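Peptide-binding protein (Photobacterium damsela subsp. piscicida, PDB 6SQX) cleaves the peptidoglycan of potentially competing bacteria as a secreted NlpC/P60 endopeptidase, probably of the cysteine-peptidase type. Local coordinates at residues Asn88-Leu93 against Lys129-Ile134; Ile190-Ser193 against Trp198-Ile201. One frame throughout, in Å; residues are numbered along the deposited sequence.

Contact 1 (Asn88-Leu93 against Lys129-Ile134)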
ATOM      1  N   ASN A  88      17.659  -7.603  -3.271  1.00 24.56           N
ATOM      2  CA  ASN A  88      17.272  -8.927  -3.724  1.00 25.34           C
ATOM      3  C   ASN A  88      17.694  -9.127  -5.170  1.00 24.10           C
ATOM      4  O   ASN A  88      17.641  -8.195  -5.973  1.00 24.54           O
ATOM      5  CB  ASN A  88      15.743  -9.097  -3.656  1.00 26.09           C
ATOM      6  CG  ASN A  88      15.220  -9.057  -2.231  1.00 30.29           C
ATOM      7  OD1 ASN A  88      15.071 -10.093  -1.576  1.00 34.68           O
ATOM      8  ND2 ASN A  88      14.943  -7.850  -1.738  1.00 31.70           N
ATOM      9  N   ASN A  89      18.063 -10.360  -5.524  1.00 25.28           N
ATOM     10  CA  ASN A  89      18.273 -10.713  -6.928  1.00 25.32           C
ATOM     11  C   ASN A  89      16.938 -11.047  -7.601  1.00 25.08           C
ATOM     12  O   ASN A  89      16.208 -11.937  -7.142  1.00 26.85           O
ATOM     13  CB  ASN A  89      19.243 -11.895  -7.008  1.00 26.31           C
ATOM     14  CG  ASN A  89      19.554 -12.288  -8.430  1.00 26.65           C
ATOM     15  OD1 ASN A  89      18.881 -13.130  -9.012  1.00 28.99           O
ATOM     16  ND2 ASN A  89      20.603 -11.686  -8.999  1.00 28.04           N
ATOM     17  N   ILE A  90      16.621 -10.326  -8.690  1.00 23.35           N
ATOM     18  CA  ILE A  90      15.295 -10.435  -9.315  1.00 22.55           C
ATOM     19  C   ILE A  90      15.076 -11.824  -9.886  1.00 22.65           C
ATOM     20  O   ILE A  90      14.015 -12.430  -9.682  1.00 23.09           O
ATOM     21  CB  ILE A  90      15.073  -9.339 -10.375  1.00 22.22           C
ATOM     22  CG1 ILE A  90      15.043  -7.967  -9.678  1.00 22.25           C
ATOM     23  CG2 ILE A  90      13.804  -9.637 -11.238  1.00 22.75           C
ATOM     24  CD1 ILE A  90      15.025  -6.752 -10.594  1.00 23.86           C
ATOM     25  N   LEU A  91      16.092 -12.376 -10.577  1.00 24.34           N
ATOM     26  CA  LEU A  91      15.910 -13.693 -11.177  1.00 25.10           C
ATOM     27  C   LEU A  91      15.676 -14.757 -10.103  1.00 26.51           C
ATOM     28  O   LEU A  91      14.817 -15.641 -10.263  1.00 27.24           O
ATOM     29  CB  LEU A  91      17.117 -14.035 -12.055  1.00 25.91           C
ATOM     30  CG  LEU A  91      17.090 -15.368 -12.824  1.00 26.81           C
ATOM     31  CD1 LEU A  91      15.818 -15.442 -13.698  1.00 29.26           C
ATOM     32  CD2 LEU A  91      18.372 -15.479 -13.661  1.00 28.75           C
ATOM     33  N   LYS A  92      16.391 -14.659  -8.978  1.00 25.88           N
ATOM     34  CA  LYS A  92      16.149 -15.587  -7.866  1.00 27.13           C
ATOM     35  C   LYS A  92      14.710 -15.472  -7.366  1.00 27.15           C
ATOM     36  O   LYS A  92      14.032 -16.486  -7.147  1.00 28.50           O
ATOM     37  CB  LYS A  92      17.141 -15.331  -6.726  1.00 27.99           C
ATOM     38  CG  LYS A  92      16.898 -16.181  -5.482  1.00 32.08           C
ATOM     39  CD  LYS A  92      17.797 -15.737  -4.322  1.00 38.11           C
ATOM     40  CE  LYS A  92      17.790 -16.745  -3.175  1.00 43.06           C
ATOM     41  NZ  LYS A  92      16.427 -17.111  -2.690  1.00 44.40           N
ATOM     42  N   LEU A  93      14.229 -14.235  -7.165  1.00 25.34           N
ATOM     43  CA  LEU A  93      12.851 -14.052  -6.692  1.00 23.80           C
ATOM     44  C   LEU A  93      11.847 -14.643  -7.673  1.00 23.97           C
ATOM     45  O   LEU A  93      10.835 -15.220  -7.261  1.00 24.31           O
ATOM     46  CB  LEU A  93      12.555 -12.569  -6.438  1.00 25.48           C
ATOM     47  CG  LEU A  93      13.177 -11.894  -5.204  1.00 27.72           C
ATOM     48  CD1 LEU A  93      12.727 -10.413  -5.081  1.00 28.38           C
ATOM     49  CD2 LEU A  93      12.879 -12.629  -3.894  1.00 29.79           C
ATOM     50  N   LYS A 129      14.778 -18.074 -19.196  1.00 32.33           N
ATOM     51  CA  LYS A 129      16.078 -18.369 -19.781  1.00 33.14           C
ATOM     52  C   LYS A 129      16.665 -17.155 -20.500  1.00 32.68           C
ATOM     53  O   LYS A 129      17.891 -17.069 -20.664  1.00 34.84           O
ATOM     54  CB  LYS A 129      16.003 -19.600 -20.694  1.00 37.71           C
ATOM     55  CG  LYS A 129      15.102 -19.417 -21.906  1.00 43.62           C
ATOM     56  CD  LYS A 129      15.254 -20.594 -22.877  1.00 47.35           C
ATOM     57  CE  LYS A 129      14.559 -20.321 -24.211  1.00 49.96           C
ATOM     58  NZ  LYS A 129      13.070 -20.370 -24.118  1.00 51.06           N
ATOM     59  N   SER A 130      15.829 -16.219 -20.931  1.00 32.58           N
ATOM     60  CA  SER A 130      16.287 -15.019 -21.620  1.00 32.96           C
ATOM     61  C   SER A 130      16.389 -13.799 -20.700  1.00 32.20           C
ATOM     62  O   SER A 130      16.586 -12.686 -21.186  1.00 32.68           O
ATOM     63  CB  SER A 130      15.363 -14.709 -22.806  1.00 33.87           C
ATOM     64  OG  SER A 130      14.077 -14.300 -22.360  1.00 34.96           O
ATOM     65  N   PHE A 131      16.299 -13.989 -19.392  1.00 30.47           N
ATOM     66  CA  PHE A 131      16.231 -12.871 -18.461  1.00 28.63           C
ATOM     67  C   PHE A 131      17.552 -12.103 -18.413  1.00 28.27           C
ATOM     68  O   PHE A 131      18.627 -12.717 -18.335  1.00 29.97           O
ATOM     69  CB  PHE A 131      15.937 -13.395 -17.051  1.00 27.74           C
ATOM     70  CG  PHE A 131      15.826 -12.294 -16.002  1.00 26.37           C
ATOM     71  CD1 PHE A 131      16.965 -11.807 -15.362  1.00 27.15           C
ATOM     72  CD2 PHE A 131      14.588 -11.708 -15.693  1.00 26.64           C
ATOM     73  CE1 PHE A 131      16.888 -10.775 -14.427  1.00 27.69           C
ATOM     74  CE2 PHE A 131      14.513 -10.700 -14.747  1.00 26.99           C
ATOM     75  CZ  PHE A 131      15.650 -10.219 -14.112  1.00 26.93           C
ATOM     76  N   PRO A 132      17.513 -10.757 -18.399  1.00 27.82           N
ATOM     77  CA  PRO A 132      16.341  -9.901 -18.615  1.00 27.54           C
ATOM     78  C   PRO A 132      16.250  -9.591 -20.111  1.00 28.61           C
ATOM     79  O   PRO A 132      17.272  -9.213 -20.710  1.00 31.40           O
ATOM     80  CB  PRO A 132      16.685  -8.653 -17.788  1.00 28.15           C
ATOM     81  CG  PRO A 132      18.189  -8.534 -17.878  1.00 28.70           C
ATOM     82  CD  PRO A 132      18.700  -9.974 -17.982  1.00 29.04           C
ATOM     83  N   ASN A 133      15.085  -9.773 -20.738  1.00 28.54           N
ATOM     84  CA  ASN A 133      15.032  -9.718 -22.196  1.00 28.32           C
ATOM     85  C   ASN A 133      14.624  -8.368 -22.764  1.00 28.30           C
ATOM     86  O   ASN A 133      14.493  -8.249 -23.991  1.00 29.45           O
ATOM     87  CB  ASN A 133      14.172 -10.840 -22.786  1.00 29.03           C
ATOM     88  CG  ASN A 133      12.700 -10.672 -22.484  1.00 27.72           C
ATOM     89  OD1 ASN A 133      12.241  -9.598 -22.079  1.00 27.78           O
ATOM     90  ND2 ASN A 133      11.940 -11.742 -22.694  1.00 28.31           N
ATOM     91  N   ILE A 134      14.459  -7.344 -21.934  1.00 26.90           N
ATOM     92  CA  ILE A 134      14.196  -5.986 -22.413  1.00 25.46           C
ATOM     93  C   ILE A 134      15.526  -5.239 -22.459  1.00 26.36           C
ATOM     94  O   ILE A 134      16.151  -5.056 -21.411  1.00 26.61           O
ATOM     95  CB  ILE A 134      13.170  -5.251 -21.538  1.00 24.65           C
ATOM     96  CG1 ILE A 134      11.805  -5.926 -21.695  1.00 25.15           C
ATOM     97  CG2 ILE A 134      13.093  -3.761 -21.950  1.00 25.24           C
ATOM     98  CD1 ILE A 134      10.686  -5.302 -20.889  1.00 25.87           C
TER
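Phe131 meets Ile90 and Leu91 in a small, wholly apolar contact that sets the first turn of helix 90-102 against the loop running from helix 118-126 to strand 142-145, where the N-terminal helices adjoin the SH3-like sheet. Phe131 supplies the whole loop side. Its CG lies anti to the backbone N (chi1 -179°), which carries the ring away from the loop backbone and against the first turn of the helix, where Leu91 and Ile90 both meet it from the same side. Leu91 lies over one face: its CB is 4.0 Å from Phe131 CD1, and its CD1 reaches back to 3.9 Å from Phe131 CG, so the two side chains run past each other in opposite directions. Ile90 crosses the far end of the ring at about a right angle, bringing its CG2 obliquely to 3.5 Å from Phe131 CZ. The opposite face belongs to the loop itself. The peptide bond between Phe131 and Pro132 is cis, and this folds the proline back so that Pro132 CB stands 3.9 Å above the ring plane of Phe131, over its centre; the aromatic ring is thus sandwiched between Leu91 and its own neighbour in sequence. On the helix side, Asn89 is the N-cap: Lys92 N donates to Asn89 OD1 across 2.9 Å, in the carbonyl plane, and this bond ties down the turn that presents Ile90 and Leu91. Beyond the pair, Phe131 also meets the ring of His191, with the planes at about 35°, while Ile90 continues onto Leu200 and Leu207 of the sheet. No hydrogen bond joins helix start and loop here, so their attachment rests on van der Waals packing and burial of hydrocarbon; the Asn89 cap orders the helix start, and Asn133 bonds the loop to the sheet.

Contact 2 (Ile190-Ser193 against Trp198-Ile201)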
ATOM      1  N   ILE A 190      11.753  -4.657 -17.063  1.00 22.07           N
ATOM      2  CA  ILE A 190      12.765  -5.687 -16.840  0.74 22.59           C
ATOM      3  C   ILE A 190      12.725  -6.770 -17.912  1.00 22.95           C
ATOM      4  O   ILE A 190      13.756  -7.101 -18.512  1.00 23.91           O
ATOM      5  CB  ILE A 190      12.627  -6.304 -15.433  0.74 22.25           C
ATOM      6  CG1 ILE A 190      12.725  -5.237 -14.347  0.74 23.83           C
ATOM      7  CG2 ILE A 190      13.698  -7.410 -15.212  0.74 22.78           C
ATOM      8  CD1 ILE A 190      12.043  -5.686 -13.045  0.74 22.05           C
ATOM      9  N   HIS A 191      11.550  -7.349 -18.158  1.00 23.86           N
ATOM     10  CA  HIS A 191      11.469  -8.593 -18.911  1.00 24.63           C
ATOM     11  C   HIS A 191      10.049  -8.726 -19.433  1.00 24.66           C
ATOM     12  O   HIS A 191       9.101  -8.335 -18.752  1.00 24.13           O
ATOM     13  CB  HIS A 191      11.810  -9.748 -17.952  1.00 25.11           C
ATOM     14  CG  HIS A 191      11.990 -11.078 -18.621  1.00 26.01           C
ATOM     15  ND1 HIS A 191      13.133 -11.412 -19.313  1.00 27.22           N
ATOM     16  CD2 HIS A 191      11.178 -12.164 -18.685  1.00 28.94           C
ATOM     17  CE1 HIS A 191      13.013 -12.635 -19.791  1.00 29.77           C
ATOM     18  NE2 HIS A 191      11.844 -13.124 -19.416  1.00 29.15           N
ATOM     19  N   MET A 192       9.886  -9.259 -20.632  1.00 24.63           N
ATOM     20  CA  MET A 192       8.565  -9.380 -21.243  1.00 26.02           C
ATOM     21  C   MET A 192       8.225 -10.853 -21.451  1.00 26.04           C
ATOM     22  O   MET A 192       9.098 -11.656 -21.818  1.00 26.66           O
ATOM     23  CB  MET A 192       8.508  -8.598 -22.583  1.00 30.90           C
ATOM     24  CG  MET A 192       7.149  -8.596 -23.298  1.00 37.24           C
ATOM     25  SD  MET A 192       6.988  -7.281 -24.543  1.00 44.50           S
ATOM     26  CE  MET A 192       8.608  -7.345 -25.275  1.00 45.32           C
ATOM     27  N   SER A 193       6.961 -11.211 -21.225  1.00 25.43           N
ATOM     28  CA  SER A 193       6.495 -12.575 -21.435  1.00 26.18           C
ATOM     29  C   SER A 193       6.582 -12.966 -22.917  1.00 27.83           C
ATOM     30  O   SER A 193       6.653 -12.117 -23.813  1.00 28.69           O
ATOM     31  CB  SER A 193       5.065 -12.725 -20.916  1.00 26.25           C
ATOM     32  OG  SER A 193       4.197 -11.868 -21.643  1.00 27.18           O
ATOM     33  N   TRP A 198       2.429  -9.450 -20.943  1.00 23.07           N
ATOM     34  CA  TRP A 198       2.809  -9.064 -19.590  1.00 22.54           C
ATOM     35  C   TRP A 198       4.248  -8.573 -19.566  1.00 21.98           C
ATOM     36  O   TRP A 198       5.105  -9.083 -20.293  1.00 23.62           O
ATOM     37  CB  TRP A 198       2.709 -10.261 -18.648  1.00 22.65           C
ATOM     38  CG  TRP A 198       1.322 -10.768 -18.476  1.00 23.38           C
ATOM     39  CD1 TRP A 198       0.694 -11.711 -19.251  1.00 24.54           C
ATOM     40  CD2 TRP A 198       0.389 -10.405 -17.440  1.00 23.98           C
ATOM     41  NE1 TRP A 198      -0.582 -11.944 -18.769  1.00 24.79           N
ATOM     42  CE2 TRP A 198      -0.796 -11.150 -17.669  1.00 24.30           C
ATOM     43  CE3 TRP A 198       0.430  -9.503 -16.364  1.00 23.08           C
ATOM     44  CZ2 TRP A 198      -1.913 -11.040 -16.843  1.00 25.06           C
ATOM     45  CZ3 TRP A 198      -0.687  -9.394 -15.539  1.00 23.31           C
ATOM     46  CH2 TRP A 198      -1.845 -10.131 -15.802  1.00 25.01           C
ATOM     47  N   THR A 199       4.525  -7.602 -18.690  1.00 20.94           N
ATOM     48  CA  THR A 199       5.871  -7.079 -18.499  1.00 21.11           C
ATOM     49  C   THR A 199       6.200  -7.091 -17.019  1.00 21.13           C
ATOM     50  O   THR A 199       5.376  -6.689 -16.196  1.00 20.63           O
ATOM     51  CB  THR A 199       5.997  -5.665 -19.091  1.00 22.51           C
ATOM     52  OG1 THR A 199       5.782  -5.749 -20.503  1.00 23.32           O
ATOM     53  CG2 THR A 199       7.403  -5.099 -18.866  1.00 21.78           C
ATOM     54  N   LEU A 200       7.392  -7.590 -16.680  1.00 20.84           N
ATOM     55  CA  LEU A 200       7.899  -7.571 -15.320  1.00 19.71           C
ATOM     56  C   LEU A 200       8.537  -6.209 -15.097  1.00 19.62           C
ATOM     57  O   LEU A 200       9.365  -5.774 -15.905  1.00 20.35           O
ATOM     58  CB  LEU A 200       8.981  -8.652 -15.189  1.00 20.09           C
ATOM     59  CG  LEU A 200       9.651  -8.762 -13.793  1.00 19.78           C
ATOM     60  CD1 LEU A 200       8.668  -9.003 -12.599  1.00 19.81           C
ATOM     61  CD2 LEU A 200      10.782  -9.803 -13.810  1.00 21.30           C
ATOM     62  N   ILE A 201       8.095  -5.493 -14.053  1.00 19.36           N
ATOM     63  CA  ILE A 201       8.527  -4.126 -13.773  1.00 19.37           C
ATOM     64  C   ILE A 201       8.904  -3.990 -12.306  1.00 19.14           C
ATOM     65  O   ILE A 201       8.597  -4.851 -11.477  1.00 19.42           O
ATOM     66  CB  ILE A 201       7.406  -3.108 -14.104  1.00 18.65           C
ATOM     67  CG1 ILE A 201       6.181  -3.257 -13.141  1.00 20.80           C
ATOM     68  CG2 ILE A 201       6.966  -3.301 -15.554  1.00 19.55           C
ATOM     69  CD1 ILE A 201       5.206  -2.118 -13.195  1.00 22.34           C
TER
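Leu200 is matched by two residues of the other strand, Ile190 and His191, in a classic beta bulge of the antiparallel hairpin of strands 186-192 and 198-203. This is the tight part of the contact. Ile190 N donates to Leu200 O at 2.9 Å, and Leu200 N returns a bond to His191 O at 2.8 Å, so both backbone groups of Leu200 are held by the bulged strand. Leu200 CB packs 3.6 Å from His191 O and 4.1 Å from His191 CB, on the face the two side chains share. A second pair of bonds fastens the turn end: Ser193 N points almost straight at Trp198 O (3.0 Å, 177° at the hydrogen), while Ser193 OG accepts from Trp198 N at 3.1 Å. That hydroxyl sits between its own backbone N and carbonyl carbon (chi1 62°), which puts it beside Trp198 N, and it also bonds to Asp195 in the turn.

The looser parts are the outer ends of Met192 and Trp198, which leave the hairpin on opposite faces; both residues are partly exposed. Met192 CG passes 3.7 Å from Trp198 O before the thioether bends away, and the indole leads off toward Pro155, near a bound 1,2-ethanediol. Across the sheet, strand 206-211 adds backbone bonds between Val210 and Thr199 and between Gly208 and Ile201, while helix 90-102 covers Leu200 through Ile90 and Glu94.

In the fold
Contact 2 is the buried one, a strand pairing inside the SH3-like sheet held mainly by main-chain hydrogen bonds; contact 1 is only partly buried and joins a helix start to a loop by hydrocarbon packing alone. They share no segments, yet their centres are only about 10 Å apart and they touch directly. Loop 129-134 lies along strand 186-192: Asn133 OD1 probably accepts from Met192 N at 2.8 Å, and Asn133 N probably donates to His191 ND1 at 2.9 Å. The loop thus meets helix 90-102 by apolar packing in contact 1, and the hairpin by both hydrogen bonds and packing, with His191 NE2 also bonded to Met126 O.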